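Local coordinates for TPR repeat-containing protein (Cytophaga hutchinsonii, PDB 3U4T) that is of unknown function but, as a tetratricopeptide-repeat protein built of stacked helix pairs, probably serves as a scaffold for binding other proteins, at residues 196-206 with 220-231. The protein carries 1 engineered substitution. Numbering follows the deposited sequence.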
ATOM      1  N   GLY A 196     -23.450 -18.448   0.140  1.00 49.96           N
ATOM      2  CA  GLY A 196     -22.079 -18.865  -0.102  1.00 47.93           C
ATOM      3  C   GLY A 196     -21.387 -18.043  -1.175  1.00 44.50           C
ATOM      4  O   GLY A 196     -20.516 -18.543  -1.884  1.00 50.90           O
ATOM      5  N   LEU A 197     -21.764 -16.774  -1.294  1.00 41.05           N
ATOM      6  CA  LEU A 197     -21.180 -15.886  -2.299  1.00 46.33           C
ATOM      7  C   LEU A 197     -19.672 -15.859  -2.292  1.00 46.77           C
ATOM      8  O   LEU A 197     -19.048 -15.714  -3.336  1.00 54.47           O
ATOM      9  CB  LEU A 197     -21.688 -14.453  -2.119  1.00 42.89           C
ATOM     10  CG  LEU A 197     -23.151 -14.201  -2.484  1.00 40.44           C
ATOM     11  CD1 LEU A 197     -23.485 -12.729  -2.292  1.00 38.00           C
ATOM     12  CD2 LEU A 197     -23.379 -14.618  -3.932  1.00 38.83           C
ATOM     13  N   ALA A 198     -19.083 -15.999  -1.112  1.00 36.51           N
ATOM     14  CA  ALA A 198     -17.636 -15.968  -0.982  1.00 34.39           C
ATOM     15  C   ALA A 198     -16.977 -17.315  -1.224  1.00 41.14           C
ATOM     16  O   ALA A 198     -15.779 -17.390  -1.487  1.00 47.12           O
ATOM     17  CB  ALA A 198     -17.261 -15.454   0.398  1.00 24.18           C
ATOM     18  N   LYS A 199     -17.766 -18.376  -1.144  1.00 38.24           N
ATOM     19  CA  LYS A 199     -17.272 -19.744  -1.319  1.00 31.18           C
ATOM     20  C   LYS A 199     -16.282 -19.956  -2.453  1.00 32.32           C
ATOM     21  O   LYS A 199     -15.146 -20.362  -2.232  1.00 36.07           O
ATOM     22  CB  LYS A 199     -18.454 -20.687  -1.505  1.00 22.91           C
ATOM     23  CG  LYS A 199     -18.097 -22.147  -1.735  1.00 31.18           C
ATOM     24  CD  LYS A 199     -18.094 -22.944  -0.455  1.00 37.32           C
ATOM     25  CE  LYS A 199     -18.628 -24.348  -0.727  1.00 53.14           C
ATOM     26  NZ  LYS A 199     -17.879 -25.060  -1.802  1.00 50.56           N
ATOM     27  N   PRO A 200     -16.696 -19.691  -3.691  1.00 34.78           N
ATOM     28  CA  PRO A 200     -15.778 -19.883  -4.815  1.00 40.13           C
ATOM     29  C   PRO A 200     -14.457 -19.121  -4.745  1.00 34.33           C
ATOM     30  O   PRO A 200     -13.411 -19.642  -5.146  1.00 35.04           O
ATOM     31  CB  PRO A 200     -16.612 -19.450  -6.009  1.00 37.65           C
ATOM     32  CG  PRO A 200     -17.537 -18.429  -5.424  1.00 37.21           C
ATOM     33  CD  PRO A 200     -17.964 -19.105  -4.150  1.00 35.07           C
ATOM     34  N   TYR A 201     -14.494 -17.888  -4.250  1.00 27.68           N
ATOM     35  CA  TYR A 201     -13.271 -17.086  -4.179  1.00 30.91           C
ATOM     36  C   TYR A 201     -12.280 -17.633  -3.161  1.00 37.11           C
ATOM     37  O   TYR A 201     -11.073 -17.665  -3.417  1.00 35.62           O
ATOM     38  CB  TYR A 201     -13.636 -15.625  -3.895  1.00 21.45           C
ATOM     39  CG  TYR A 201     -14.609 -15.109  -4.935  1.00 30.02           C
ATOM     40  CD1 TYR A 201     -14.237 -15.037  -6.285  1.00 38.73           C
ATOM     41  CD2 TYR A 201     -15.931 -14.830  -4.606  1.00 28.31           C
ATOM     42  CE1 TYR A 201     -15.157 -14.722  -7.270  1.00 43.34           C
ATOM     43  CE2 TYR A 201     -16.866 -14.510  -5.590  1.00 32.41           C
ATOM     44  CZ  TYR A 201     -16.471 -14.464  -6.919  1.00 45.92           C
ATOM     45  OH  TYR A 201     -17.397 -14.200  -7.898  1.00 49.17           O
ATOM     46  N   TYR A 202     -12.783 -18.082  -2.014  1.00 35.88           N
ATOM     47  CA  TYR A 202     -11.903 -18.650  -1.000  1.00 36.24           C
ATOM     48  C   TYR A 202     -11.377 -19.995  -1.506  1.00 41.72           C
ATOM     49  O   TYR A 202     -10.249 -20.397  -1.179  1.00 38.44           O
ATOM     50  CB  TYR A 202     -12.648 -18.833   0.340  1.00 30.90           C
ATOM     51  CG  TYR A 202     -12.631 -17.601   1.230  1.00 26.21           C
ATOM     52  CD1 TYR A 202     -11.440 -16.918   1.473  1.00 17.99           C
ATOM     53  CD2 TYR A 202     -13.798 -17.113   1.821  1.00 27.02           C
ATOM     54  CE1 TYR A 202     -11.410 -15.771   2.282  1.00 24.83           C
ATOM     55  CE2 TYR A 202     -13.776 -15.962   2.635  1.00 35.11           C
ATOM     56  CZ  TYR A 202     -12.577 -15.303   2.850  1.00 38.04           C
ATOM     57  OH  TYR A 202     -12.529 -14.160   3.607  1.00 26.61           O
ATOM     58  N   GLU A 203     -12.187 -20.687  -2.308  1.00 41.33           N
ATOM     59  CA  GLU A 203     -11.767 -21.976  -2.847  1.00 44.51           C
ATOM     60  C   GLU A 203     -10.628 -21.720  -3.817  1.00 47.00           C
ATOM     61  O   GLU A 203      -9.637 -22.452  -3.815  1.00 39.33           O
ATOM     62  CB  GLU A 203     -12.932 -22.692  -3.538  1.00 49.53           C
ATOM     63  CG  GLU A 203     -13.935 -23.265  -2.549  1.00 61.94           C
ATOM     64  CD  GLU A 203     -15.128 -23.914  -3.213  1.00 71.49           C
ATOM     65  OE1 GLU A 203     -15.647 -23.341  -4.191  1.00 72.61           O
ATOM     66  OE2 GLU A 203     -15.558 -24.989  -2.742  1.00 77.12           O
ATOM     67  N   LYS A 204     -10.752 -20.669  -4.629  1.00 44.62           N
ATOM     68  CA  LYS A 204      -9.689 -20.336  -5.571  1.00 46.54           C
ATOM     69  C   LYS A 204      -8.457 -19.840  -4.813  1.00 42.34           C
ATOM     70  O   LYS A 204      -7.322 -20.081  -5.227  1.00 33.56           O
ATOM     71  CB  LYS A 204     -10.164 -19.271  -6.557  1.00 41.00           C
ATOM     72  CG  LYS A 204     -10.545 -19.822  -7.930  1.00 50.43           C
ATOM     73  CD  LYS A 204      -9.308 -20.243  -8.726  1.00 61.84           C
ATOM     74  CE  LYS A 204      -9.659 -20.638 -10.163  1.00 71.70           C
ATOM     75  NZ  LYS A 204      -8.464 -20.617 -11.068  1.00 72.13           N
ATOM     76  N   LEU A 205      -8.688 -19.155  -3.695  1.00 46.29           N
ATOM     77  CA  LEU A 205      -7.601 -18.641  -2.871  1.00 36.94           C
ATOM     78  C   LEU A 205      -6.745 -19.800  -2.380  1.00 42.97           C
ATOM     79  O   LEU A 205      -5.519 -19.732  -2.379  1.00 37.59           O
ATOM     80  CB  LEU A 205      -8.150 -17.908  -1.661  1.00 26.38           C
ATOM     81  CG  LEU A 205      -7.009 -17.302  -0.855  1.00 29.16           C
ATOM     82  CD1 LEU A 205      -6.520 -16.057  -1.571  1.00 34.19           C
ATOM     83  CD2 LEU A 205      -7.480 -16.931   0.522  1.00 29.62           C
ATOM     84  N   ILE A 206      -7.408 -20.861  -1.938  1.00 44.19           N
ATOM     85  CA  ILE A 206      -6.709 -22.050  -1.465  1.00 42.01           C
ATOM     86  C   ILE A 206      -6.062 -22.718  -2.680  1.00 46.11           C
ATOM     87  O   ILE A 206      -4.995 -23.319  -2.572  1.00 45.60           O
ATOM     88  CB  ILE A 206      -7.685 -23.052  -0.795  1.00 31.97           C
ATOM     89  CG1 ILE A 206      -8.236 -22.465   0.500  1.00 32.67           C
ATOM     90  CG2 ILE A 206      -6.980 -24.369  -0.525  1.00 23.00           C
ATOM     91  CD1 ILE A 206      -9.329 -23.329   1.145  1.00 43.53           C
ATOM     92  N   LEU A 220      -4.812 -18.829   4.043  1.00 30.99           N
ATOM     93  CA  LEU A 220      -5.326 -20.196   3.977  1.00 41.60           C
ATOM     94  C   LEU A 220      -6.221 -20.522   5.167  1.00 40.03           C
ATOM     95  O   LEU A 220      -7.251 -21.192   5.031  1.00 37.66           O
ATOM     96  CB  LEU A 220      -4.166 -21.196   3.905  1.00 33.26           C
ATOM     97  CG  LEU A 220      -3.502 -21.263   2.531  1.00 41.15           C
ATOM     98  CD1 LEU A 220      -2.167 -21.968   2.656  1.00 40.31           C
ATOM     99  CD2 LEU A 220      -4.431 -21.978   1.526  1.00 43.82           C
ATOM    100  N   ILE A 221      -5.823 -20.037   6.333  1.00 30.98           N
ATOM    101  CA  ILE A 221      -6.597 -20.275   7.536  1.00 30.19           C
ATOM    102  C   ILE A 221      -7.946 -19.588   7.412  1.00 35.02           C
ATOM    103  O   ILE A 221      -8.974 -20.167   7.770  1.00 34.40           O
ATOM    104  CB  ILE A 221      -5.835 -19.766   8.774  1.00 25.42           C
ATOM    105  CG1 ILE A 221      -4.696 -20.741   9.088  1.00 31.71           C
ATOM    106  CG2 ILE A 221      -6.776 -19.617   9.960  1.00 33.03           C
ATOM    107  CD1 ILE A 221      -3.877 -20.377  10.313  1.00 24.48           C
ATOM    108  N   GLU A 222      -7.941 -18.355   6.902  1.00 22.68           N
ATOM    109  CA  GLU A 222      -9.181 -17.597   6.721  1.00 28.36           C
ATOM    110  C   GLU A 222     -10.079 -18.304   5.709  1.00 28.12           C
ATOM    111  O   GLU A 222     -11.286 -18.433   5.905  1.00 34.99           O
ATOM    112  CB  GLU A 222      -8.878 -16.178   6.225  1.00 28.77           C
ATOM    113  CG  GLU A 222     -10.112 -15.324   5.895  1.00 26.17           C
ATOM    114  CD  GLU A 222      -9.722 -13.922   5.450  1.00 31.83           C
ATOM    115  OE1 GLU A 222     -10.487 -13.254   4.714  1.00 35.94           O
ATOM    116  OE2 GLU A 222      -8.626 -13.487   5.854  1.00 24.76           O
ATOM    117  N   ALA A 223      -9.473 -18.756   4.617  1.00 24.02           N
ATOM    118  CA  ALA A 223     -10.207 -19.442   3.570  1.00 27.91           C
ATOM    119  C   ALA A 223     -10.823 -20.726   4.119  1.00 27.17           C
ATOM    120  O   ALA A 223     -12.005 -20.989   3.927  1.00 36.50           O
ATOM    121  CB  ALA A 223      -9.278 -19.750   2.414  1.00 20.09           C
ATOM    122  N   ASN A 224     -10.030 -21.522   4.822  1.00 22.72           N
ATOM    123  CA  ASN A 224     -10.544 -22.768   5.372  1.00 33.32           C
ATOM    124  C   ASN A 224     -11.595 -22.557   6.449  1.00 35.10           C
ATOM    125  O   ASN A 224     -12.537 -23.348   6.565  1.00 33.88           O
ATOM    126  CB  ASN A 224      -9.397 -23.625   5.913  1.00 35.28           C
ATOM    127  CG  ASN A 224      -8.680 -24.394   4.818  1.00 39.56           C
ATOM    128  OD1 ASN A 224      -9.203 -25.365   4.277  1.00 36.47           O
ATOM    129  ND2 ASN A 224      -7.481 -23.956   4.481  1.00 33.67           N
ATOM    130  N   GLU A 225     -11.434 -21.497   7.238  1.00 30.67           N
ATOM    131  CA  GLU A 225     -12.384 -21.198   8.294  1.00 34.39           C
ATOM    132  C   GLU A 225     -13.740 -20.920   7.677  1.00 36.53           C
ATOM    133  O   GLU A 225     -14.745 -21.441   8.135  1.00 28.76           O
ATOM    134  CB  GLU A 225     -11.924 -19.998   9.123  1.00 36.79           C
ATOM    135  CG  GLU A 225     -10.911 -20.331  10.212  1.00 51.64           C
ATOM    136  CD  GLU A 225     -10.739 -19.199  11.216  1.00 63.88           C
ATOM    137  OE1 GLU A 225     -11.615 -18.313  11.268  1.00 71.81           O
ATOM    138  OE2 GLU A 225      -9.740 -19.194  11.965  1.00 68.76           O
ATOM    139  N   TYR A 226     -13.771 -20.103   6.636  1.00 28.06           N
ATOM    140  CA  TYR A 226     -15.033 -19.799   5.974  1.00 33.95           C
ATOM    141  C   TYR A 226     -15.659 -21.112   5.495  1.00 31.42           C
ATOM    142  O   TYR A 226     -16.809 -21.414   5.798  1.00 26.90           O
ATOM    143  CB  TYR A 226     -14.797 -18.881   4.772  1.00 22.36           C
ATOM    144  CG  TYR A 226     -16.035 -18.693   3.916  1.00 22.23           C
ATOM    145  CD1 TYR A 226     -17.011 -17.756   4.259  1.00 22.71           C
ATOM    146  CD2 TYR A 226     -16.267 -19.501   2.800  1.00 15.86           C
ATOM    147  CE1 TYR A 226     -18.172 -17.626   3.524  1.00 28.71           C
ATOM    148  CE2 TYR A 226     -17.435 -19.379   2.066  1.00 24.66           C
ATOM    149  CZ  TYR A 226     -18.379 -18.443   2.429  1.00 37.35           C
ATOM    150  OH  TYR A 226     -19.531 -18.318   1.687  1.00 44.35           O
ATOM    151  N   ILE A 227     -14.884 -21.892   4.751  1.00 31.90           N
ATOM    152  CA  ILE A 227     -15.376 -23.155   4.236  1.00 34.65           C
ATOM    153  C   ILE A 227     -15.924 -24.031   5.357  1.00 37.03           C
ATOM    154  O   ILE A 227     -17.054 -24.522   5.270  1.00 39.41           O
ATOM    155  CB  ILE A 227     -14.264 -23.911   3.477  1.00 34.24           C
ATOM    156  CG1 ILE A 227     -13.721 -23.033   2.350  1.00 24.70           C
ATOM    157  CG2 ILE A 227     -14.820 -25.200   2.875  1.00 31.90           C
ATOM    158  CD1 ILE A 227     -14.751 -22.690   1.308  1.00 32.12           C
ATOM    159  N   ALA A 228     -15.137 -24.224   6.414  1.00 31.15           N
ATOM    160  CA  ALA A 228     -15.584 -25.057   7.539  1.00 36.54           C
ATOM    161  C   ALA A 228     -16.927 -24.603   8.111  1.00 36.13           C
ATOM    162  O   ALA A 228     -17.764 -25.439   8.465  1.00 41.80           O
ATOM    163  CB  ALA A 228     -14.526 -25.091   8.636  1.00 25.96           C
ATOM    164  N   TYR A 229     -17.138 -23.290   8.198  1.00 36.99           N
ATOM    165  CA  TYR A 229     -18.403 -22.762   8.700  1.00 43.74           C
ATOM    166  C   TYR A 229     -19.481 -22.942   7.639  1.00 41.60           C
ATOM    167  O   TYR A 229     -20.607 -23.312   7.941  1.00 37.25           O
ATOM    168  CB  TYR A 229     -18.279 -21.277   9.062  1.00 47.91           C
ATOM    169  CG  TYR A 229     -17.444 -21.010  10.307  1.00 68.03           C
ATOM    170  CD1 TYR A 229     -17.689 -21.696  11.506  1.00 65.92           C
ATOM    171  CD2 TYR A 229     -16.429 -20.051  10.299  1.00 73.49           C
ATOM    172  CE1 TYR A 229     -16.943 -21.428  12.662  1.00 61.84           C
ATOM    173  CE2 TYR A 229     -15.679 -19.774  11.451  1.00 73.30           C
ATOM    174  CZ  TYR A 229     -15.943 -20.465  12.627  1.00 67.19           C
ATOM    175  OH  TYR A 229     -15.224 -20.172  13.767  1.00 61.10           O
ATOM    176  N   TYR A 230     -19.137 -22.677   6.388  1.00 22.81           N
ATOM    177  CA  TYR A 230     -20.102 -22.833   5.318  1.00 27.12           C
ATOM    178  C   TYR A 230     -20.669 -24.248   5.367  1.00 40.05           C
ATOM    179  O   TYR A 230     -21.879 -24.456   5.260  1.00 46.67           O
ATOM    180  CB  TYR A 230     -19.431 -22.643   3.961  1.00 29.47           C
ATOM    181  CG  TYR A 230     -20.341 -23.011   2.813  1.00 29.76           C
ATOM    182  CD1 TYR A 230     -21.282 -22.102   2.330  1.00 30.85           C
ATOM    183  CD2 TYR A 230     -20.298 -24.284   2.249  1.00 35.39           C
ATOM    184  CE1 TYR A 230     -22.159 -22.447   1.312  1.00 36.18           C
ATOM    185  CE2 TYR A 230     -21.175 -24.646   1.229  1.00 43.27           C
ATOM    186  CZ  TYR A 230     -22.101 -23.725   0.763  1.00 43.55           C
ATOM    187  OH  TYR A 230     -22.941 -24.078  -0.267  1.00 45.46           O
ATOM    188  N   TYR A 231     -19.775 -25.218   5.529  1.00 35.66           N
ATOM    189  CA  TYR A 231     -20.170 -26.611   5.552  1.00 32.26           C
ATOM    190  C   TYR A 231     -20.846 -27.065   6.827  1.00 31.11           C
ATOM    191  O   TYR A 231     -21.611 -28.022   6.797  1.00 36.50           O
ATOM    192  CB  TYR A 231     -18.976 -27.509   5.229  1.00 43.76           C
ATOM    193  CG  TYR A 231     -18.674 -27.563   3.747  1.00 44.74           C
ATOM    194  CD1 TYR A 231     -19.689 -27.832   2.814  1.00 43.46           C
ATOM    195  CD2 TYR A 231     -17.382 -27.360   3.278  1.00 32.00           C
ATOM    196  CE1 TYR A 231     -19.416 -27.895   1.447  1.00 38.63           C
ATOM    197  CE2 TYR A 231     -17.092 -27.422   1.917  1.00 37.92           C
ATOM    198  CZ  TYR A 231     -18.113 -27.690   1.004  1.00 37.39           C
ATOM    199  OH  TYR A 231     -17.804 -27.740  -0.337  1.00 38.79           O
TER
HETATM  200  O   HOH W   1     -20.709 -15.784   1.968  1.00 36.33           O
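L220 lays its CD2 against CA and CG1 of I206, the first of the apolar contacts joining helices 199-209 and 217-233, whose local N-to-C directions differ by 139°, roughly antiparallel. E222 reaches across with an extended chain: Y202 OH gives OE1 a very short hydrogen bond (2.5 Å), the oxygen lying in the plane of the Y202 ring at its edge, and R184 of helix 176-189 forms a salt bridge to the same oxygen. A223 suits the point where the backbones come nearest, since its small CB admits both I206 CG1, tight at 3.5 Å, and Y202 CD1. N224 ND2 hydrogen-bonds back to L220 O, while OD1, bonded by N246, touches I206 CD1. Y226 has CG anti to the backbone N (chi1 171°), which carries its ring across to Y202, at 38° between planes, and under A198 CB. Its hydroxyl lies 3.2 Å from G196 CA; glycine suits that place because phi is positive and Y230 CE1 packs 3.9 Å from the same CA, leaving no room for a side chain. I227 CD1 packs on K199 CD. Y230's flat ring takes that methylene over its face, whereas Y231 OH accepts a hydrogen bond of 3.1 Å from K199 NZ, which is also salt-bridged to E203. Polar bonds from Y202 and K199 thus border an apolar and aromatic middle.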